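Local structure of capsid protein (Penaeus vannamei nodavirus, 5YKZ) at the interface of chains A and B. The protein builds the shrimp nodavirus capsid, its P-domain pairing with a second copy to form the dimeric spikes on the particle. Coordinates in Å, arbitrary orientation; residue numbers count along the deposited sequence, not the author numbering. Chains: chain A/B, Capsid protein.

The interface of chains A and B. Residues chain A 8, 40, 115-117; chain B 8, 40, 115-117.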
loop_
_atom_site.group_PDB
_atom_site.type_symbol
_atom_site.label_atom_id
_atom_site.label_comp_id
_atom_site.label_asym_id
_atom_site.label_seq_id
_atom_site.Cartn_x
_atom_site.Cartn_y
_atom_site.Cartn_z
ATOM N N VAL A 8 -14.004 7.426 -4.190
ATOM C CA VAL A 8 -13.226 6.187 -4.129
ATOM C C VAL A 8 -13.153 5.772 -2.740
ATOM O O VAL A 8 -12.783 6.612 -1.885
ATOM C CB VAL A 8 -11.772 6.515 -4.618
ATOM C CG1 VAL A 8 -10.905 5.299 -4.579
ATOM C CG2 VAL A 8 -11.820 7.099 -5.991
ATOM N N LEU A 40 -9.616 -2.071 -7.433
ATOM C CA LEU A 40 -8.146 -1.870 -7.369
ATOM C C LEU A 40 -7.690 -2.368 -6.011
ATOM O O LEU A 40 -8.287 -2.017 -4.990
ATOM C CB LEU A 40 -7.865 -0.377 -7.498
ATOM C CG LEU A 40 -6.398 -0.069 -7.465
ATOM C CD1 LEU A 40 -5.727 -0.453 -8.651
ATOM C CD2 LEU A 40 -6.166 1.405 -7.074
ATOM N N ILE A 115 -10.547 -1.528 -3.348
ATOM C CA ILE A 115 -11.001 -0.183 -3.609
ATOM C C ILE A 115 -11.874 -0.111 -4.804
ATOM O O ILE A 115 -11.581 -0.682 -5.820
ATOM C CB ILE A 115 -9.740 0.711 -3.777
ATOM C CG1 ILE A 115 -8.947 0.719 -2.526
ATOM C CG2 ILE A 115 -10.144 2.125 -4.169
ATOM C CD1 ILE A 115 -7.488 1.035 -2.667
ATOM N N ALA A 116 -12.988 0.607 -4.656
ATOM C CA ALA A 116 -13.909 0.826 -5.766
ATOM C C ALA A 116 -14.345 2.294 -5.811
ATOM O O ALA A 116 -14.255 3.009 -4.834
ATOM C CB ALA A 116 -15.143 -0.071 -5.714
ATOM N N ALA A 117 -14.774 2.710 -6.986
ATOM C CA ALA A 117 -15.403 4.025 -7.168
ATOM C C ALA A 117 -16.853 3.851 -7.190
ATOM O O ALA A 117 -17.380 2.966 -7.906
ATOM C CB ALA A 117 -14.938 4.639 -8.478
ATOM N N VAL B 8 -11.701 2.677 -11.405
ATOM C CA VAL B 8 -10.717 3.240 -10.507
ATOM C C VAL B 8 -9.362 3.041 -11.087
ATOM O O VAL B 8 -9.097 2.029 -11.686
ATOM C CB VAL B 8 -10.959 2.590 -9.140
ATOM C CG1 VAL B 8 -10.994 1.115 -9.111
ATOM C CG2 VAL B 8 -9.910 3.000 -8.194
ATOM N N LEU B 40 -7.989 8.869 -2.890
ATOM C CA LEU B 40 -7.462 7.966 -1.817
ATOM C C LEU B 40 -5.978 7.819 -2.018
ATOM O O LEU B 40 -5.530 7.612 -3.179
ATOM C CB LEU B 40 -8.144 6.661 -1.998
ATOM C CG LEU B 40 -8.053 5.705 -0.893
ATOM C CD1 LEU B 40 -8.846 6.137 0.387
ATOM C CD2 LEU B 40 -8.470 4.306 -1.331
ATOM N N ILE B 115 -5.177 7.501 -5.969
ATOM C CA ILE B 115 -6.217 6.648 -6.565
ATOM C C ILE B 115 -7.441 7.494 -6.768
ATOM O O ILE B 115 -7.852 8.264 -5.949
ATOM C CB ILE B 115 -6.540 5.481 -5.660
ATOM C CG1 ILE B 115 -5.279 4.694 -5.403
ATOM C CG2 ILE B 115 -7.590 4.603 -6.314
ATOM C CD1 ILE B 115 -5.320 3.752 -4.314
ATOM N N ALA B 116 -7.967 7.380 -8.016
ATOM C CA ALA B 116 -9.031 8.222 -8.532
ATOM C C ALA B 116 -10.130 7.392 -9.182
ATOM O O ALA B 116 -9.836 6.393 -9.848
ATOM C CB ALA B 116 -8.427 9.182 -9.588
ATOM N N ALA B 117 -11.324 7.914 -9.090
ATOM C CA ALA B 117 -12.357 7.409 -9.944
ATOM C C ALA B 117 -12.161 7.835 -11.381
ATOM O O ALA B 117 -11.686 8.917 -11.653
ATOM C CB ALA B 117 -13.666 7.972 -9.481
#
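The flat peptide joining B:Ala116 to B:Ala117 has A:Val8 over one face, not at its N-H edge: methyl CG2 sits nearly straight above the amide, 3.2 Å from B:Ala117 N, a tight contact and not a bond. It continues onto B:Ala116 C, 3.6 Å from the same methyl. The twin is not reproduced: B:Val8 CG1 instead lies tilted off the plane of the A:Ile115-A:Ala116 peptide, 3.8 Å from the carbonyl A:Ile115 O. The two valines are turned differently. In A:Val8, CG1 is anti to the backbone N (chi1 180°), which puts CG2 beside that N and over the peptide; in B:Val8 (chi1 53°) CG2 is the anti methyl, and both methyls face A:Leu40 CB, CG1 at 3.8 Å. A:Val8 loses more surface to the partner than B:Val8.

Beside the valines, isoleucines and leucines meet tip to tip. The CD1 methyls of A:Ile115 and B:Ile115 are 3.8 Å apart. A:Leu40 CD2 packs on B:Ile115 CG2, at 3.6 Å, and CD1; B:Leu40 CD2 packs on A:Ile115 CD1, at 3.7 Å, and CG1. A:Val8 CG1 meets B:Ile115 CG2, the side chains crossing at about a right angle, and the CB atoms of A:Ala117 and B:Ala117 touch at 3.7 Å.

Polar atoms make no bonds across this patch, so it holds by shape and apolar packing. Strands 8-15, 38-46 and 111-117 of A and their counterparts in B thereby form part of the two-fold interface that pairs P-domains into the dimeric spike.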